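Local coordinates for 3-hydroxyisobutyrate dehydrogenase (PDB 3G0O), which probably catalyses the NAD(+)-dependent oxidation of L-threonate to 2-dehydro-L-erythronate, accepting NADP(+) less readily, as a member of the 3-hydroxyisobutyrate dehydrogenase-related family, at residues V142-S145 with A150-R153; V13-M18 with Q41-L46; A192-M197 with S287-I292. All coordinates share one frame; numbering follows the deposited sequence.

Interaction 1 of 3, residues V142-S145 with A150-R153; sequences VMAS and AFTR
Phe151 reaches Ala144 because its first torsion (chi1 -86°) sets CG opposite the carbonyl carbon and beside the backbone N, while chi2 of -70° fixes the turn of the ring. The CB of Phe151 does not itself aim at strand 140-145; these two rotations carry the far end of the ring across to it. The two segments belong to a beta-alpha-beta unit, strand 140-145, helix 148-161 and strand 162-169, within the nucleotide-binding domain of this 6-phosphogluconate dehydrogenase-like protein. The backbones stay well apart, with the nearest pair of CA atoms, those of Ser145 and Phe151, at 8.5 Å, and the aromatic side chain spans the gap.

On the strand, Ala144 points its methyl group toward the helix, and its CB lies 4.0 Å from CZ of Phe151. The same methyl is equally near CE1 of Phe151, so it rests against the CE1-CZ bond of the ring. Ser145 contributes backbone: its N is 4.1 Å from Phe151 CZ, an oblique approach, while its CB turns the other way. The hydroxyl of Ser145 bonds instead to the carbonyl of Thr171 and the N of Gly175, the latter at the start of helix 174-202.

Phe151 also has a cation-pi partner in Arg167, on strand 162-169, so this ring touches both strands of the unit. Backbone bonds from Ala144 to Tyr166 and Ile168 join those strands directly. All three touching residues are buried, and the 104 Å² they bury together comes chiefly from Phe151. At the edge of its ring and in its plane sits the carbonyl oxygen of Ala144, 3.8 Å from CZ of Phe151.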
loop_
_atom_site.group_PDB
_atom_site.type_symbol
_atom_site.label_atom_id
_atom_site.label_comp_id
_atom_site.label_asym_id
_atom_site.label_seq_id
_atom_site.Cartn_x
_atom_site.Cartn_y
_atom_site.Cartn_z
ATOM N N VAL A 142 -14.691 10.807 1.590
ATOM C CA VAL A 142 -14.638 12.131 2.185
ATOM C C VAL A 142 -14.359 12.051 3.677
ATOM O O VAL A 142 -14.976 11.263 4.390
ATOM C CB VAL A 142 -15.970 12.891 1.975
ATOM C CG1 VAL A 142 -15.821 14.344 2.410
ATOM C CG2 VAL A 142 -16.391 12.805 0.513
HETATM N N MSE A 143 -13.401 12.851 4.132
HETATM C CA MSE A 143 -13.060 12.920 5.546
HETATM C C MSE A 143 -13.491 14.327 5.941
HETATM O O MSE A 143 -12.737 15.294 5.820
HETATM C CB MSE A 143 -11.558 12.680 5.760
HETATM C CG MSE A 143 -10.631 13.315 4.742
HETATM SE SE MSE A 143 -9.131 12.130 4.302
HETATM C CE MSE A 143 -9.762 11.544 2.573
ATOM N N ALA A 144 -14.728 14.428 6.414
ATOM C CA ALA A 144 -15.307 15.717 6.748
ATOM C C ALA A 144 -15.655 15.985 8.197
ATOM O O ALA A 144 -15.946 15.076 8.971
ATOM C CB ALA A 144 -16.551 15.936 5.886
ATOM N N SER A 145 -15.628 17.267 8.543
ATOM C CA SER A 145 -15.984 17.717 9.877
ATOM C C SER A 145 -16.676 19.068 9.705
ATOM O O SER A 145 -16.296 19.867 8.846
ATOM C CB SER A 145 -14.739 17.854 10.764
ATOM O OG SER A 145 -13.867 18.862 10.294
ATOM N N ALA A 150 -24.171 22.281 7.848
ATOM C CA ALA A 150 -23.340 22.081 6.660
ATOM C C ALA A 150 -23.566 20.693 6.069
ATOM O O ALA A 150 -23.745 20.548 4.860
ATOM C CB ALA A 150 -21.857 22.271 7.008
ATOM N N PHE A 151 -23.551 19.672 6.923
ATOM C CA PHE A 151 -23.762 18.301 6.471
ATOM C C PHE A 151 -25.122 18.131 5.809
ATOM O O PHE A 151 -25.245 17.479 4.771
ATOM C CB PHE A 151 -23.647 17.324 7.647
ATOM C CG PHE A 151 -22.236 16.875 7.930
ATOM C CD1 PHE A 151 -21.570 16.033 7.043
ATOM C CD2 PHE A 151 -21.567 17.311 9.068
ATOM C CE1 PHE A 151 -20.254 15.632 7.286
ATOM C CE2 PHE A 151 -20.249 16.914 9.318
ATOM C CZ PHE A 151 -19.595 16.074 8.424
ATOM N N THR A 152 -26.143 18.726 6.417
ATOM C CA THR A 152 -27.498 18.625 5.893
ATOM C C THR A 152 -27.646 19.315 4.542
ATOM O O THR A 152 -28.206 18.748 3.610
ATOM C CB THR A 152 -28.522 19.230 6.882
ATOM O OG1 THR A 152 -28.492 18.491 8.111
ATOM C CG2 THR A 152 -29.932 19.174 6.297
ATOM N N ARG A 153 -27.140 20.537 4.439
ATOM C CA ARG A 153 -27.237 21.296 3.201
ATOM C C ARG A 153 -26.508 20.607 2.053
ATOM O O ARG A 153 -26.984 20.610 0.918
ATOM C CB ARG A 153 -26.649 22.691 3.391
ATOM C CG ARG A 153 -27.044 23.671 2.311
ATOM C CD ARG A 153 -28.486 24.120 2.514
ATOM N NE ARG A 153 -28.794 25.277 1.690
ATOM C CZ ARG A 153 -29.345 25.211 0.486
ATOM N NH1 ARG A 153 -29.671 24.042 -0.048
ATOM N NH2 ARG A 153 -29.540 26.319 -0.194
#

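Interaction 2 of 3, residues V13-M18 with Q41-L46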
loop_
_atom_site.group_PDB
_atom_site.type_symbol
_atom_site.label_atom_id
_atom_site.label_comp_id
_atom_site.label_asym_id
_atom_site.label_seq_id
_atom_site.Cartn_x
_atom_site.Cartn_y
_atom_site.Cartn_z
ATOM N N VAL A 13 -15.845 24.341 -8.284
ATOM C CA VAL A 13 -14.726 25.220 -8.612
ATOM C C VAL A 13 -13.441 24.398 -8.579
ATOM O O VAL A 13 -13.054 23.873 -7.535
ATOM C CB VAL A 13 -14.617 26.380 -7.609
ATOM C CG1 VAL A 13 -13.531 27.351 -8.051
ATOM C CG2 VAL A 13 -15.953 27.094 -7.498
ATOM N N GLY A 14 -12.785 24.299 -9.728
ATOM C CA GLY A 14 -11.573 23.504 -9.822
ATOM C C GLY A 14 -11.966 22.245 -10.566
ATOM O O GLY A 14 -12.479 21.297 -9.972
ATOM N N LEU A 15 -11.742 22.242 -11.877
ATOM C CA LEU A 15 -12.109 21.105 -12.703
ATOM C C LEU A 15 -10.937 20.219 -13.110
ATOM O O LEU A 15 -10.770 19.880 -14.287
ATOM C CB LEU A 15 -12.863 21.595 -13.942
ATOM C CG LEU A 15 -14.159 22.342 -13.602
ATOM C CD1 LEU A 15 -14.772 22.917 -14.874
ATOM C CD2 LEU A 15 -15.129 21.396 -12.902
ATOM N N GLY A 16 -10.124 19.857 -12.125
ATOM C CA GLY A 16 -9.004 18.972 -12.381
ATOM C C GLY A 16 -9.596 17.578 -12.468
ATOM O O GLY A 16 -10.800 17.436 -12.672
ATOM N N SER A 17 -8.774 16.550 -12.308
ATOM C CA SER A 17 -9.271 15.181 -12.383
ATOM C C SER A 17 -10.378 14.916 -11.370
ATOM O O SER A 17 -11.424 14.354 -11.710
ATOM C CB SER A 17 -8.127 14.191 -12.158
ATOM O OG SER A 17 -7.207 14.236 -13.233
HETATM N N MSE A 18 -10.148 15.327 -10.128
HETATM C CA MSE A 18 -11.126 15.117 -9.072
HETATM C C MSE A 18 -12.360 15.992 -9.283
HETATM O O MSE A 18 -13.487 15.529 -9.125
HETATM C CB MSE A 18 -10.502 15.408 -7.703
HETATM C CG MSE A 18 -9.339 14.478 -7.329
HETATM SE SE MSE A 18 -9.823 12.587 -7.238
HETATM C CE MSE A 18 -10.529 12.544 -5.437
ATOM N N GLN A 41 -11.201 24.129 -21.954
ATOM C CA GLN A 41 -11.590 22.837 -22.496
ATOM C C GLN A 41 -12.396 22.045 -21.468
ATOM O O GLN A 41 -13.317 21.311 -21.826
ATOM C CB GLN A 41 -10.344 22.070 -22.938
ATOM C CG GLN A 41 -10.643 20.912 -23.885
ATOM C CD GLN A 41 -11.473 21.323 -25.104
ATOM O OE1 GLN A 41 -12.184 20.502 -25.687
ATOM N NE2 GLN A 41 -11.377 22.591 -25.497
ATOM N N ALA A 42 -12.062 22.205 -20.190
ATOM C CA ALA A 42 -12.792 21.521 -19.121
ATOM C C ALA A 42 -14.210 22.095 -19.090
ATOM O O ALA A 42 -15.196 21.364 -18.972
ATOM C CB ALA A 42 -12.103 21.758 -17.779
ATOM N N CYS A 43 -14.298 23.416 -19.205
ATOM C CA CYS A 43 -15.584 24.094 -19.190
ATOM C C CYS A 43 -16.450 23.652 -20.360
ATOM O O CYS A 43 -17.612 23.291 -20.182
ATOM C CB CYS A 43 -15.371 25.605 -19.224
ATOM S SG CYS A 43 -14.590 26.248 -17.727
ATOM N N ALA A 44 -15.874 23.665 -21.558
ATOM C CA ALA A 44 -16.599 23.263 -22.758
ATOM C C ALA A 44 -17.147 21.845 -22.637
ATOM O O ALA A 44 -18.280 21.579 -23.038
ATOM C CB ALA A 44 -15.691 23.373 -23.982
ATOM N N ASN A 45 -16.351 20.927 -22.094
ATOM C CA ASN A 45 -16.819 19.554 -21.943
ATOM C C ASN A 45 -18.008 19.476 -21.010
ATOM O O ASN A 45 -18.937 18.708 -21.247
ATOM C CB ASN A 45 -15.735 18.640 -21.379
ATOM C CG ASN A 45 -14.639 18.375 -22.359
ATOM O OD1 ASN A 45 -14.878 18.288 -23.563
ATOM N ND2 ASN A 45 -13.418 18.228 -21.854
ATOM N N LEU A 46 -17.964 20.257 -19.936
ATOM C CA LEU A 46 -19.045 20.249 -18.965
ATOM C C LEU A 46 -20.326 20.777 -19.600
ATOM O O LEU A 46 -21.405 20.226 -19.382
ATOM C CB LEU A 46 -18.663 21.092 -17.746
ATOM C CG LEU A 46 -19.288 20.640 -16.427
ATOM C CD1 LEU A 46 -18.877 19.198 -16.137
ATOM C CD2 LEU A 46 -18.833 21.556 -15.301
#
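Ala42, near the start of helix 40-48, meets Leu15 of the turn that follows strand 9-13, and the CA atoms of this pair are the nearest across the contact at 6.5 Å. The methyl of Ala42 points toward the turn, and its CB lies 3.9 Å from CB of Leu15. Ala42 CB also comes within 4.1 Å of Leu15 CD1, so one small group touches both the root and one branch of the leucine.

Cys43 follows, set to one side, with SG 4.4 Å from CD1 of Leu15, a loose apolar approach. One helical turn beyond Ala42, Leu46 points inward again, and its CD2 stands 4.3 Å from Leu15 CD1. The helical spacing is borne out by the bond from Leu46 N to Ala42 O, at 3.1 Å, which places both side chains on one flank of the helix.

A single branch, CD1 of Leu15, therefore serves all three helix residues. Its position follows from CG standing opposite the carbonyl carbon (chi1 -61°) and from an extended second torsion (chi2 174°). Leu15 N, meanwhile, is bonded to the carboxylate of Asp37, while Met20 of helix 17-28 also packs on its side chain.

Gly14 and Gly16 flank Leu15, and Gly16 occupies the N-cap position of helix 17-28, a strand-turn-helix arrangement consistent with a Rossmann-type GxGxxG dinucleotide-binding loop. Since the partners across the contact are methyl, methylene and thiol groups, the contact is apolar and dispersive, without directional bonds between the two segments, while the Leu15 N-H is bonded to Asp37.

Interaction 3 of 3, residues A192-M197 with S287-I292; sequences AAAEAM and SAVIKI
Ala194 and Ile290 bury the most surface here, 65 and 58 Å², with Val289 and Met197 adding about 15 Å² each. The backbones come close, 4.7 Å between the CA atoms of Ala194 and Ile290, as the small alanine permits. The methyl of Ala194 points toward the 287-292 segment, with Ala194 CB 3.6 Å from Ile290 CB and 3.7 Å from Val289 CG1.

Ile290 lies alongside helix 174-202. With CG1 opposite its backbone N (chi1 -167°) and the chain extended (chi2 172°), the longer branch passes the carbonyl of Ala194, Ile290 CG1 standing 3.5 Å from Ala194 O, and ends with Ile290 CD1 4.0 Å from Met197 CB. Beyond that point the Met197 chain bends off toward Leu207, Met210 and Tyr211 of helix 207-214. Val289, whose CG1 shares the Ala194 methyl with Ile290, also packs on Phe273 of helix 264-281.

Next to Ala194, Glu195 points away, and its carboxylate accepts bonds from Leu265 N and Ala266 N of the second subunit. The arrangement, a C-terminal 3-10 segment laid on a long helix that also meets the partner subunit, belongs to the all-helical C-terminal domain of the 6-phosphogluconate dehydrogenase superfamily.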
loop_
_atom_site.group_PDB
_atom_site.type_symbol
_atom_site.label_atom_id
_atom_site.label_comp_id
_atom_site.label_asym_id
_atom_site.label_seq_id
_atom_site.Cartn_x
_atom_site.Cartn_y
_atom_site.Cartn_z
ATOM N N ALA A 192 8.480 5.155 -1.395
ATOM C CA ALA A 192 8.926 3.791 -1.142
ATOM C C ALA A 192 8.832 2.975 -2.429
ATOM O O ALA A 192 9.716 2.179 -2.730
ATOM C CB ALA A 192 8.079 3.149 -0.038
ATOM N N ALA A 193 7.763 3.183 -3.194
ATOM C CA ALA A 193 7.597 2.461 -4.452
ATOM C C ALA A 193 8.775 2.800 -5.363
ATOM O O ALA A 193 9.396 1.912 -5.955
ATOM C CB ALA A 193 6.278 2.858 -5.123
ATOM N N ALA A 194 9.087 4.091 -5.458
ATOM C CA ALA A 194 10.186 4.549 -6.298
ATOM C C ALA A 194 11.508 3.946 -5.855
ATOM O O ALA A 194 12.309 3.507 -6.679
ATOM C CB ALA A 194 10.274 6.068 -6.266
ATOM N N GLU A 195 11.741 3.929 -4.547
ATOM C CA GLU A 195 12.976 3.375 -4.015
ATOM C C GLU A 195 13.110 1.907 -4.405
ATOM O O GLU A 195 14.168 1.473 -4.865
ATOM C CB GLU A 195 13.005 3.525 -2.490
ATOM C CG GLU A 195 14.278 3.014 -1.828
ATOM C CD GLU A 195 14.365 3.433 -0.376
ATOM O OE1 GLU A 195 14.296 4.653 -0.107
ATOM O OE2 GLU A 195 14.500 2.549 0.493
ATOM N N ALA A 196 12.029 1.150 -4.242
ATOM C CA ALA A 196 12.037 -0.274 -4.569
ATOM C C ALA A 196 12.235 -0.554 -6.060
ATOM O O ALA A 196 12.962 -1.476 -6.431
ATOM C CB ALA A 196 10.747 -0.921 -4.089
HETATM N N MSE A 197 11.601 0.241 -6.914
HETATM C CA MSE A 197 11.736 0.034 -8.355
HETATM C C MSE A 197 13.120 0.440 -8.850
HETATM O O MSE A 197 13.666 -0.193 -9.740
HETATM C CB MSE A 197 10.646 0.798 -9.117
HETATM C CG MSE A 197 9.253 0.220 -8.919
HETATM SE SE MSE A 197 9.060 -1.590 -9.665
HETATM C CE MSE A 197 8.145 -1.113 -11.295
ATOM N N SER A 287 5.755 10.542 -9.507
ATOM C CA SER A 287 6.510 9.303 -9.594
ATOM C C SER A 287 7.948 9.618 -10.008
ATOM O O SER A 287 8.835 8.777 -9.875
ATOM C CB SER A 287 5.869 8.329 -10.596
ATOM O OG SER A 287 5.850 8.853 -11.913
ATOM N N ALA A 288 8.175 10.841 -10.489
ATOM C CA ALA A 288 9.512 11.260 -10.916
ATOM C C ALA A 288 10.481 11.355 -9.741
ATOM O O ALA A 288 11.677 11.593 -9.934
ATOM C CB ALA A 288 9.446 12.598 -11.651
ATOM N N VAL A 289 9.974 11.176 -8.526
ATOM C CA VAL A 289 10.843 11.210 -7.356
ATOM C C VAL A 289 11.880 10.089 -7.517
ATOM O O VAL A 289 12.969 10.139 -6.940
ATOM C CB VAL A 289 10.039 10.989 -6.046
ATOM C CG1 VAL A 289 9.389 9.609 -6.049
ATOM C CG2 VAL A 289 10.958 11.151 -4.840
ATOM N N ILE A 290 11.538 9.082 -8.319
ATOM C CA ILE A 290 12.438 7.962 -8.563
ATOM C C ILE A 290 13.729 8.435 -9.247
ATOM O O ILE A 290 14.764 7.775 -9.173
ATOM C CB ILE A 290 11.759 6.884 -9.456
ATOM C CG1 ILE A 290 12.585 5.596 -9.429
ATOM C CG2 ILE A 290 11.639 7.390 -10.896
ATOM C CD1 ILE A 290 11.914 4.413 -10.118
ATOM N N LYS A 291 13.668 9.590 -9.900
ATOM C CA LYS A 291 14.834 10.116 -10.600
ATOM C C LYS A 291 15.992 10.554 -9.701
ATOM O O LYS A 291 17.110 10.748 -10.184
ATOM C CB LYS A 291 14.410 11.265 -11.521
ATOM C CG LYS A 291 13.519 10.799 -12.666
ATOM C CD LYS A 291 13.134 11.936 -13.600
ATOM C CE LYS A 291 12.318 11.416 -14.779
ATOM N NZ LYS A 291 11.952 12.496 -15.738
ATOM N N ILE A 292 15.749 10.711 -8.401
ATOM C CA ILE A 292 16.838 11.112 -7.507
ATOM C C ILE A 292 17.851 9.976 -7.363
ATOM O O ILE A 292 18.967 10.174 -6.879
ATOM C CB ILE A 292 16.319 11.510 -6.104
ATOM C CG1 ILE A 292 15.687 10.306 -5.405
ATOM C CG2 ILE A 292 15.311 12.645 -6.234
ATOM C CD1 ILE A 292 15.238 10.604 -3.979
#

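How the interactions relate
From the N terminus, interaction 2 comes first, closing a loop of 22 residues that contains most of helix 17-28 and strand 32-36 and tying the turn after strand 9-13 to helix 40-48. Interaction 1 follows with four residues between its segments, the last two already helical, joining strand 140-145 to helix 148-161 farther along the same domain. Interaction 3 closes last and spans most: 89 residues, largely helical, lie between its segments on helix 174-202 and the C-terminal 3-10 segment. The three run in series, neither nesting nor crossing. Interactions 1 and 2 share the nucleotide-binding domain, their nearest atoms about 8 Å apart, whereas interaction 3 joins two parts of the helical domain, its centre about 36 Å from that of interaction 1.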